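Alpha-catenin-like protein hmp-1 (Caenorhabditis elegans, PDB 5H5M) links the cadherin-catenin complex at adherens junctions to actin filaments, supporting the cell migration and shape changes of embryonic morphogenesis. Local coordinates at residues Val63-Asn68 against His101-Asp106; Ile48-Ser53 against Asn57-Ile62; His110-Ile115 against Cys167-Asp172; Tyr25-Asp30 against Glu79-Thr84. All coordinates share one frame; numbering follows the deposited sequence.

Contact 1. Residues Val63-Asn68 against His101-Asp106; sequences VAECNN and HKRTKD
Glu65 and Arg103 face each other across two helices that run antiparallel at 160°, their axes 9.2 Å apart, and the contact is mostly van der Waals. The Arg103 chain bends at CG (chi2 -63°), bringing its CD to 3.7 Å from Asn68 CB and to the same distance from Glu65 OE1. The carboxylate carbon, Glu65 CD, also rests 3.8 Å from Asp106 CB.

The charges are close without pairing directly. Glu65 OE2 lies near the plane of the Arg103 guanidinium, at its edge, but 4.1 Å from NH1; the salt bridge of Arg103 goes to Glu99, one turn back on its own helix, and that of Asp106 to Arg109. Asn68 ND2 and Arg103 NH1, two donors, sit 3.4 Å apart without bonding, while ND2 makes a weak hydrogen bond back to Glu65 OE2.

A water donates to Glu65 OE2 at 2.7 Å and appears to reach Asp106 OD1 as well, though that second distance is too short to trust.

This is the partly exposed polar seam between antiparallel helices of a helical bundle, the architecture of the vinculin/alpha-catenin family.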
# COMPACT_ATOMS: atom_id res chain seq x y z
N VAL A 63 -1.04 12.89 -12.83
CA VAL A 63 -1.06 14.22 -13.42
C VAL A 63 -1.30 14.16 -14.93
O VAL A 63 -2.15 14.87 -15.47
CB VAL A 63 0.25 14.99 -13.13
CG1 VAL A 63 0.32 16.27 -13.94
CG2 VAL A 63 0.36 15.29 -11.65
N ALA A 64 -0.54 13.30 -15.61
CA ALA A 64 -0.65 13.16 -17.06
C ALA A 64 -2.04 12.68 -17.49
O ALA A 64 -2.61 13.20 -18.45
CB ALA A 64 0.42 12.20 -17.57
N GLU A 65 -2.58 11.69 -16.79
CA GLU A 65 -3.88 11.13 -17.13
C GLU A 65 -5.02 12.10 -16.85
O GLU A 65 -6.07 12.02 -17.48
CB GLU A 65 -4.12 9.81 -16.39
CG GLU A 65 -3.43 8.61 -17.03
CD GLU A 65 -3.87 8.39 -18.47
OE1 GLU A 65 -5.05 8.64 -18.79
OE2 GLU A 65 -3.02 7.96 -19.28
N CYS A 66 -4.82 13.01 -15.90
CA CYS A 66 -5.81 14.05 -15.65
C CYS A 66 -5.90 14.99 -16.84
O CYS A 66 -6.99 15.39 -17.25
CB CYS A 66 -5.47 14.83 -14.38
SG CYS A 66 -5.84 13.94 -12.86
N ASN A 67 -4.74 15.34 -17.40
CA ASN A 67 -4.69 16.21 -18.57
C ASN A 67 -5.28 15.51 -19.79
O ASN A 67 -5.94 16.14 -20.61
CB ASN A 67 -3.26 16.65 -18.85
CG ASN A 67 -2.69 17.52 -17.75
OD1 ASN A 67 -3.43 18.19 -17.03
ND2 ASN A 67 -1.37 17.52 -17.60
N ASN A 68 -5.03 14.21 -19.90
CA ASN A 68 -5.59 13.42 -20.99
C ASN A 68 -7.11 13.31 -20.88
O ASN A 68 -7.82 13.37 -21.89
CB ASN A 68 -4.97 12.02 -21.03
CG ASN A 68 -3.47 12.05 -21.29
OD1 ASN A 68 -2.93 13.02 -21.84
ND2 ASN A 68 -2.78 10.99 -20.90
N HIS A 101 -13.56 6.88 -21.66
CA HIS A 101 -13.60 5.69 -20.80
C HIS A 101 -12.22 5.08 -20.62
O HIS A 101 -11.89 4.59 -19.54
CB HIS A 101 -14.56 4.64 -21.38
CG HIS A 101 -16.00 4.89 -21.05
ND1 HIS A 101 -17.03 4.27 -21.73
CD2 HIS A 101 -16.58 5.69 -20.13
CE1 HIS A 101 -18.18 4.68 -21.23
NE2 HIS A 101 -17.94 5.54 -20.26
N LYS A 102 -11.41 5.11 -21.68
CA LYS A 102 -10.06 4.56 -21.61
C LYS A 102 -9.16 5.41 -20.71
O LYS A 102 -8.34 4.87 -19.96
CB LYS A 102 -9.45 4.46 -23.01
CG LYS A 102 -8.30 3.47 -23.09
CD LYS A 102 -7.06 4.11 -23.68
CE LYS A 102 -7.32 4.64 -25.08
NZ LYS A 102 -6.11 5.29 -25.67
N ARG A 103 -9.31 6.73 -20.78
CA ARG A 103 -8.53 7.63 -19.92
C ARG A 103 -8.99 7.51 -18.47
O ARG A 103 -8.16 7.49 -17.56
CB ARG A 103 -8.66 9.08 -20.40
CG ARG A 103 -8.24 9.29 -21.84
CD ARG A 103 -6.77 8.96 -22.05
NE ARG A 103 -6.42 8.96 -23.46
CZ ARG A 103 -5.18 8.86 -23.93
NH1 ARG A 103 -4.16 8.74 -23.10
NH2 ARG A 103 -4.96 8.87 -25.24
N THR A 104 -10.30 7.42 -18.28
CA THR A 104 -10.86 7.24 -16.94
C THR A 104 -10.40 5.93 -16.31
O THR A 104 -10.05 5.89 -15.13
CB THR A 104 -12.40 7.27 -16.98
OG1 THR A 104 -12.85 8.47 -17.61
CG2 THR A 104 -12.96 7.22 -15.58
N LYS A 105 -10.39 4.86 -17.11
CA LYS A 105 -9.94 3.56 -16.63
C LYS A 105 -8.49 3.59 -16.18
O LYS A 105 -8.13 3.00 -15.15
CB LYS A 105 -10.12 2.50 -17.73
CG LYS A 105 -9.54 1.14 -17.34
CD LYS A 105 -9.65 0.10 -18.44
CE LYS A 105 -8.95 -1.18 -18.02
NZ LYS A 105 -9.07 -2.26 -19.03
N ASP A 106 -7.64 4.28 -16.94
CA ASP A 106 -6.23 4.38 -16.59
C ASP A 106 -6.03 5.25 -15.35
O ASP A 106 -5.21 4.94 -14.49
CB ASP A 106 -5.42 4.94 -17.76
CG ASP A 106 -5.27 3.94 -18.89
OD1 ASP A 106 -5.20 4.37 -20.06
OD2 ASP A 106 -5.22 2.73 -18.60
O HOH W 1 -4.19 6.33 -21.09

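Contact 2. Residues Ile48-Ser53 against Asn57-Ile62; sequences IADAES and NRKQKI
Ala49 and Lys59 stand with their CA atoms 4.6 Å apart, where helix 27-49 ends and the chain turns back into helix 56-80. The tight part of the contact is apolar. Ala49 CB lies 3.8 Å from the CG2 branch of Ile62, and the CD1 end of the same isoleucine comes to 4.2 Å from Ile48 CG2, the two isoleucines crossing at about a right angle. The carbonyl of Ala49 presses against the lysine stem, its O atom 3.2 Å from Lys59 CG.

Towards solvent the contact is held more loosely. The Lys59 chain leaves with CG trans to the main-chain nitrogen (chi1 175°), runs out along that carbonyl, then bends at its last torsion to bring NZ within 3.1 Å of Asp50 OD1. This salt bridge includes a weak hydrogen bond, and Asp50 is exposed. Cutting Lys59 back to an alanine is likely to leave the Asp50 carboxylate without this charged mate and to strip the aliphatic stem from beside the Ala49 carbonyl.

On the inner side helix 92-122 closes over the hairpin, with Ala114 against Ile48 and His110 against Ile62, while Gln168 and Leu169 of the loop after helix 142-166 also touch Ile48.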
# COMPACT_ATOMS: atom_id res chain seq x y z
N ILE A 48 -4.37 13.32 -4.04
CA ILE A 48 -3.70 12.04 -3.92
C ILE A 48 -2.30 12.13 -4.53
O ILE A 48 -1.32 11.71 -3.92
CB ILE A 48 -4.53 10.93 -4.59
CG1 ILE A 48 -5.76 10.63 -3.73
CG2 ILE A 48 -3.69 9.68 -4.80
CD1 ILE A 48 -6.70 9.61 -4.34
N ALA A 49 -2.22 12.70 -5.73
CA ALA A 49 -0.95 12.87 -6.42
C ALA A 49 0.02 13.74 -5.62
O ALA A 49 1.21 13.41 -5.51
CB ALA A 49 -1.17 13.47 -7.81
N ASP A 50 -0.48 14.83 -5.06
CA ASP A 50 0.37 15.81 -4.38
C ASP A 50 0.45 15.59 -2.87
O ASP A 50 0.63 16.54 -2.11
CB ASP A 50 -0.12 17.23 -4.65
CG ASP A 50 0.03 17.63 -6.10
OD1 ASP A 50 0.97 17.13 -6.75
OD2 ASP A 50 -0.79 18.43 -6.58
N ALA A 51 0.32 14.34 -2.44
CA ALA A 51 0.68 13.98 -1.08
C ALA A 51 2.19 13.76 -1.06
O ALA A 51 2.73 13.16 -1.99
CB ALA A 51 -0.06 12.74 -0.62
N GLU A 52 2.87 14.25 -0.03
CA GLU A 52 4.32 14.11 0.01
C GLU A 52 4.74 12.73 0.52
O GLU A 52 5.92 12.48 0.77
CB GLU A 52 4.96 15.20 0.87
CG GLU A 52 5.84 16.16 0.07
CD GLU A 52 6.88 15.43 -0.77
OE1 GLU A 52 7.97 15.12 -0.24
OE2 GLU A 52 6.61 15.17 -1.97
N SER A 53 3.77 11.84 0.65
CA SER A 53 4.05 10.43 0.90
C SER A 53 3.93 9.66 -0.41
O SER A 53 4.43 8.55 -0.54
CB SER A 53 3.10 9.86 1.96
OG SER A 53 1.75 10.04 1.58
N ASN A 57 6.94 8.77 -9.42
CA ASN A 57 6.59 8.22 -10.72
C ASN A 57 5.09 7.97 -10.86
O ASN A 57 4.53 8.13 -11.94
CB ASN A 57 7.39 6.94 -10.98
CG ASN A 57 6.88 6.16 -12.17
OD1 ASN A 57 6.02 5.29 -12.04
ND2 ASN A 57 7.41 6.47 -13.35
N ARG A 58 4.44 7.60 -9.77
CA ARG A 58 2.99 7.39 -9.80
C ARG A 58 2.27 8.74 -9.77
O ARG A 58 1.19 8.89 -10.33
CB ARG A 58 2.54 6.51 -8.62
CG ARG A 58 1.14 5.94 -8.80
CD ARG A 58 0.97 4.61 -8.08
NE ARG A 58 1.25 3.47 -8.94
CZ ARG A 58 2.05 2.46 -8.61
NH1 ARG A 58 2.65 2.44 -7.43
NH2 ARG A 58 2.25 1.47 -9.47
N LYS A 59 2.89 9.71 -9.11
CA LYS A 59 2.40 11.08 -9.08
C LYS A 59 2.28 11.66 -10.49
O LYS A 59 1.28 12.29 -10.83
CB LYS A 59 3.33 11.95 -8.23
CG LYS A 59 3.01 13.43 -8.21
CD LYS A 59 4.14 14.20 -7.55
CE LYS A 59 3.78 15.66 -7.33
NZ LYS A 59 3.36 16.32 -8.59
N GLN A 60 3.30 11.45 -11.31
CA GLN A 60 3.32 12.02 -12.65
C GLN A 60 2.34 11.32 -13.59
O GLN A 60 1.80 11.94 -14.51
CB GLN A 60 4.73 11.98 -13.24
CG GLN A 60 5.74 12.93 -12.57
CD GLN A 60 5.24 14.37 -12.42
OE1 GLN A 60 4.34 14.82 -13.13
NE2 GLN A 60 5.85 15.10 -11.48
N LYS A 61 2.09 10.03 -13.37
CA LYS A 61 1.13 9.31 -14.18
C LYS A 61 -0.28 9.84 -13.93
O LYS A 61 -1.07 10.00 -14.87
CB LYS A 61 1.18 7.80 -13.89
CG LYS A 61 2.40 7.11 -14.47
CD LYS A 61 2.37 5.61 -14.21
CE LYS A 61 3.03 5.27 -12.89
NZ LYS A 61 3.46 3.85 -12.81
N ILE A 62 -0.58 10.12 -12.67
CA ILE A 62 -1.86 10.67 -12.28
C ILE A 62 -2.07 12.05 -12.90
O ILE A 62 -3.14 12.35 -13.44
CB ILE A 62 -1.99 10.77 -10.75
CG1 ILE A 62 -1.99 9.36 -10.14
CG2 ILE A 62 -3.25 11.53 -10.35
CD1 ILE A 62 -2.05 9.35 -8.63

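Contact 3. Residues His110-Ile115 against Cys167-Asp172; sequences HLRRAI and CQLSSD
Leu169, in the loop between helix 142-166 and helix 173-202, is the residue through which this interhelical connection docks onto the side of helix 92-122. On the loop side it carries nearly all of the contact. Its CD1 methyl settles against one turn of the helix, between the side chains of Leu111, Arg112 and Ile115: the methyl is 3.2 Å from the carbonyl O of Leu111, 3.9 Å from Leu111 CB and 3.5 Å from Ile115 CD1. In the leucine, CG trans to the carbonyl carbon (chi1 -58°) and an extended chi2 (-170°) together carry CD1 to the helix. Leu111 O already accepts the backbone N-H of Ile115, so the methyl covers a carbonyl that is spoken for within the helix.

Arg112 adds its aliphatic part. Its chain bends twice, at chi2 and chi3, and slides past the leucine in the opposite direction, with CD 3.7 Å from Leu169 CB. The guanidinium then lies with one face toward the carbonyl of Leu169; the distance from NE to that O is 3.7 Å, and no hydrogen bond is made across the contact. NH2 instead makes a weak bond to the carbonyl of Ile234.

Beyond Leu169 the loop is shaped by an ST turn, Ser170 OG accepting from Asp172 N at 3.1 Å, and Asp172 then caps the start of helix 173-202. Helix 6-17 touches both partners through Leu7, which packs on Leu111 and Leu169, while helix 27-49 places Ile48 against Ile115.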
# COMPACT_ATOMS: atom_id res chain seq x y z
N HIS A 110 -4.26 4.11 -11.68
CA HIS A 110 -3.19 4.88 -11.06
C HIS A 110 -3.53 5.32 -9.64
O HIS A 110 -2.68 5.25 -8.74
CB HIS A 110 -2.87 6.11 -11.91
CG HIS A 110 -2.19 5.79 -13.21
ND1 HIS A 110 -2.42 6.49 -14.37
CD2 HIS A 110 -1.27 4.84 -13.52
CE1 HIS A 110 -1.68 5.99 -15.34
NE2 HIS A 110 -0.98 4.99 -14.85
N LEU A 111 -4.76 5.76 -9.43
CA LEU A 111 -5.21 6.22 -8.12
C LEU A 111 -5.27 5.07 -7.13
O LEU A 111 -4.81 5.20 -5.99
CB LEU A 111 -6.57 6.90 -8.22
CG LEU A 111 -6.65 8.19 -9.05
CD1 LEU A 111 -8.09 8.53 -9.38
CD2 LEU A 111 -5.97 9.35 -8.33
N ARG A 112 -5.85 3.95 -7.56
CA ARG A 112 -5.98 2.77 -6.70
C ARG A 112 -4.60 2.32 -6.23
O ARG A 112 -4.41 2.00 -5.06
CB ARG A 112 -6.69 1.62 -7.43
CG ARG A 112 -8.15 1.88 -7.77
CD ARG A 112 -9.03 2.09 -6.54
NE ARG A 112 -9.72 0.87 -6.14
CZ ARG A 112 -9.30 0.04 -5.19
NH1 ARG A 112 -8.19 0.31 -4.52
NH2 ARG A 112 -10.00 -1.05 -4.90
N ARG A 113 -3.64 2.30 -7.15
CA ARG A 113 -2.31 1.81 -6.85
C ARG A 113 -1.50 2.82 -6.05
O ARG A 113 -0.51 2.47 -5.40
CB ARG A 113 -1.58 1.41 -8.14
CG ARG A 113 -2.16 0.16 -8.78
CD ARG A 113 -1.35 -0.31 -9.97
NE ARG A 113 -1.90 -1.55 -10.53
CZ ARG A 113 -1.31 -2.28 -11.46
NH1 ARG A 113 -0.14 -1.91 -11.96
NH2 ARG A 113 -1.90 -3.39 -11.91
N ALA A 114 -1.92 4.09 -6.10
CA ALA A 114 -1.32 5.11 -5.26
C ALA A 114 -1.69 4.83 -3.80
O ALA A 114 -0.88 5.00 -2.90
CB ALA A 114 -1.77 6.50 -5.68
N ILE A 115 -2.93 4.41 -3.59
CA ILE A 115 -3.40 4.03 -2.27
C ILE A 115 -2.70 2.74 -1.82
O ILE A 115 -2.29 2.61 -0.66
CB ILE A 115 -4.94 3.87 -2.23
CG1 ILE A 115 -5.61 5.16 -1.75
CG2 ILE A 115 -5.36 2.73 -1.33
CD1 ILE A 115 -5.26 6.40 -2.56
N CYS A 167 -10.21 5.12 1.96
CA CYS A 167 -11.66 5.17 1.90
C CYS A 167 -12.19 5.95 0.70
O CYS A 167 -13.30 5.70 0.23
CB CYS A 167 -12.22 5.76 3.20
SG CYS A 167 -11.95 4.69 4.64
N GLN A 168 -11.40 6.89 0.20
CA GLN A 168 -11.80 7.72 -0.93
C GLN A 168 -12.02 6.90 -2.21
O GLN A 168 -12.76 7.32 -3.10
CB GLN A 168 -10.75 8.80 -1.22
CG GLN A 168 -10.22 9.51 0.00
CD GLN A 168 -9.23 10.61 -0.37
OE1 GLN A 168 -9.14 11.00 -1.53
NE2 GLN A 168 -8.49 11.10 0.62
N LEU A 169 -11.37 5.75 -2.30
CA LEU A 169 -11.39 4.97 -3.53
C LEU A 169 -12.24 3.71 -3.42
O LEU A 169 -12.22 2.87 -4.31
CB LEU A 169 -9.97 4.61 -3.95
CG LEU A 169 -9.04 5.80 -4.17
CD1 LEU A 169 -7.76 5.32 -4.81
CD2 LEU A 169 -9.70 6.86 -5.03
N SER A 170 -12.98 3.59 -2.33
CA SER A 170 -13.87 2.44 -2.15
C SER A 170 -15.33 2.87 -2.16
O SER A 170 -15.69 3.86 -1.51
CB SER A 170 -13.55 1.71 -0.85
OG SER A 170 -14.44 0.62 -0.67
N SER A 171 -16.16 2.14 -2.90
CA SER A 171 -17.59 2.40 -2.91
C SER A 171 -18.30 1.49 -1.91
O SER A 171 -19.52 1.50 -1.80
CB SER A 171 -18.17 2.19 -4.32
OG SER A 171 -18.22 0.81 -4.65
N ASP A 172 -17.50 0.69 -1.20
CA ASP A 172 -18.03 -0.19 -0.16
C ASP A 172 -18.33 0.63 1.09
O ASP A 172 -17.47 0.80 1.96
CB ASP A 172 -17.02 -1.30 0.15
CG ASP A 172 -17.61 -2.40 1.03
OD1 ASP A 172 -17.06 -3.52 1.00
OD2 ASP A 172 -18.60 -2.15 1.74

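Contact 4. Residues Tyr25-Asp30 against Glu79-Thr84; sequences YRRGTD and EYEKST
Glu81 OE2 is gripped by several groups at once. Tyr25 OH donates to it at 2.9 Å, approaching on the anti side and 27° out of the carboxylate plane; Arg31, one turn past Arg27, forms a salt bridge to the same oxygen. The other oxygen, Glu81 OE1, pairs with Arg27 NH1 at 3.0 Å, and the carboxylate meets that guanidinium at its edge. Two arginines round one carboxylate would be expected to stabilise its negative charge.

Next to this polar end the tyrosines pack. Tyr25 has CG trans to the main-chain N (chi1 -179°), which carries the ring across to Tyr80 and the hydroxyl to Glu81. Tyr80 CB sits squarely over one face of the Tyr25 ring, 3.6 Å from its centroid, a CH-pi contact. The two rings are nearly parallel, at 5°, but slid apart with centroids 4.9 Å from each other, barely overlapping. A leucine in place of Tyr25 would probably leave Glu81 OE2 short of one donor and take away the flat face on which Tyr80 rests.

The start of helix 27-49 is thereby tied to the end of helix 56-80, where a type I beta turn runs from Tyr80 to Ser83. The Tyr80 hydroxyl bonds to the backbone of Ile18 and Ile20 in the loop before helix 27-49, and the Tyr80 side chain touches Ile93 and Ile97 of helix 92-122.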
# COMPACT_ATOMS: atom_id res chain seq x y z
N TYR A 25 -28.55 16.03 -25.82
CA TYR A 25 -27.45 16.90 -25.40
C TYR A 25 -27.80 18.38 -25.55
O TYR A 25 -28.27 18.81 -26.60
CB TYR A 25 -26.18 16.58 -26.19
CG TYR A 25 -24.99 17.43 -25.78
CD1 TYR A 25 -24.13 17.02 -24.77
CD2 TYR A 25 -24.73 18.64 -26.41
CE1 TYR A 25 -23.05 17.79 -24.40
CE2 TYR A 25 -23.66 19.42 -26.04
CZ TYR A 25 -22.82 18.99 -25.04
OH TYR A 25 -21.74 19.77 -24.67
N ARG A 26 -27.56 19.14 -24.49
CA ARG A 26 -27.77 20.58 -24.50
C ARG A 26 -26.51 21.29 -24.00
O ARG A 26 -26.11 21.11 -22.85
CB ARG A 26 -28.97 20.96 -23.63
CG ARG A 26 -30.23 20.16 -23.92
CD ARG A 26 -31.20 20.24 -22.76
NE ARG A 26 -31.73 21.58 -22.57
CZ ARG A 26 -32.40 21.98 -21.49
NH1 ARG A 26 -32.61 21.13 -20.49
NH2 ARG A 26 -32.85 23.23 -21.41
N ARG A 27 -25.90 22.10 -24.86
CA ARG A 27 -24.64 22.76 -24.56
C ARG A 27 -24.68 23.57 -23.27
O ARG A 27 -23.77 23.48 -22.44
CB ARG A 27 -24.22 23.67 -25.72
CG ARG A 27 -23.00 24.52 -25.40
CD ARG A 27 -22.62 25.44 -26.54
NE ARG A 27 -21.54 26.34 -26.14
CZ ARG A 27 -20.25 26.04 -26.19
NH1 ARG A 27 -19.87 24.85 -26.64
NH2 ARG A 27 -19.34 26.92 -25.80
N GLY A 28 -25.73 24.36 -23.09
CA GLY A 28 -25.82 25.25 -21.95
C GLY A 28 -26.05 24.58 -20.61
O GLY A 28 -26.01 25.23 -19.57
N THR A 29 -26.31 23.27 -20.62
CA THR A 29 -26.54 22.54 -19.38
C THR A 29 -25.65 21.31 -19.26
O THR A 29 -24.98 21.12 -18.24
CB THR A 29 -28.02 22.11 -19.25
OG1 THR A 29 -28.45 21.50 -20.47
CG2 THR A 29 -28.91 23.30 -18.94
N ASP A 30 -25.63 20.48 -20.30
CA ASP A 30 -24.88 19.23 -20.26
C ASP A 30 -23.37 19.45 -20.29
O ASP A 30 -22.61 18.60 -19.84
CB ASP A 30 -25.29 18.32 -21.43
CG ASP A 30 -26.57 17.56 -21.15
OD1 ASP A 30 -26.72 17.05 -20.02
OD2 ASP A 30 -27.42 17.47 -22.07
N GLU A 79 -17.86 16.80 -30.37
CA GLU A 79 -18.62 15.89 -31.23
C GLU A 79 -20.11 15.90 -30.90
O GLU A 79 -20.95 15.81 -31.80
CB GLU A 79 -18.08 14.47 -31.13
CG GLU A 79 -16.65 14.29 -31.64
CD GLU A 79 -16.52 14.45 -33.15
OE1 GLU A 79 -17.54 14.65 -33.83
OE2 GLU A 79 -15.38 14.35 -33.66
N TYR A 80 -20.44 16.00 -29.62
CA TYR A 80 -21.84 16.12 -29.21
C TYR A 80 -22.50 17.36 -29.82
O TYR A 80 -23.68 17.35 -30.14
CB TYR A 80 -21.96 16.19 -27.68
CG TYR A 80 -22.18 14.85 -27.01
CD1 TYR A 80 -23.31 14.09 -27.28
CD2 TYR A 80 -21.27 14.36 -26.07
CE1 TYR A 80 -23.53 12.87 -26.66
CE2 TYR A 80 -21.48 13.14 -25.45
CZ TYR A 80 -22.61 12.40 -25.74
OH TYR A 80 -22.81 11.20 -25.12
N GLU A 81 -21.71 18.41 -29.99
CA GLU A 81 -22.23 19.69 -30.46
C GLU A 81 -22.23 19.78 -31.99
O GLU A 81 -22.59 20.81 -32.55
CB GLU A 81 -21.43 20.84 -29.84
CG GLU A 81 -21.70 20.98 -28.35
CD GLU A 81 -20.66 21.79 -27.61
OE1 GLU A 81 -19.74 22.35 -28.25
OE2 GLU A 81 -20.75 21.87 -26.36
N LYS A 82 -21.84 18.69 -32.65
CA LYS A 82 -21.92 18.61 -34.11
C LYS A 82 -23.07 17.73 -34.58
O LYS A 82 -23.22 17.49 -35.78
CB LYS A 82 -20.61 18.08 -34.69
CG LYS A 82 -19.43 19.02 -34.56
CD LYS A 82 -18.19 18.42 -35.21
CE LYS A 82 -16.97 19.26 -34.94
NZ LYS A 82 -15.76 18.73 -35.63
N SER A 83 -23.89 17.24 -33.65
CA SER A 83 -25.05 16.43 -34.02
C SER A 83 -26.15 17.27 -34.65
O SER A 83 -26.47 18.35 -34.16
CB SER A 83 -25.60 15.69 -32.80
OG SER A 83 -24.98 14.43 -32.66
N THR A 84 -26.71 16.76 -35.74
CA THR A 84 -27.79 17.45 -36.44
C THR A 84 -28.86 16.46 -36.89
O THR A 84 -28.76 15.26 -36.63
CB THR A 84 -27.28 18.22 -37.68
OG1 THR A 84 -26.65 17.30 -38.59
CG2 THR A 84 -26.28 19.30 -37.29

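Three successive helices, 27-49, 56-80 and 92-122, carry most of these contacts. Contacts 2 and 4 both join helix 27-49 to helix 56-80, at opposite ends, with centres about 34 Å apart; along the chain contact 2 lies within the span bridged by contact 4. Contact 1 pairs helix 56-80 with helix 92-122, its centre about 14 Å from that of contact 2, and its segments alternate with those of contact 4. Contact 3 closes last, about 13 Å from contact 2, bringing in the later loop 167-172. His110 links contacts 1, 2 and 3, packing on Glu65 and Lys61. Together they probably help hold this bundle of the M domain together along its length, with contact 3 tying it to the following helices.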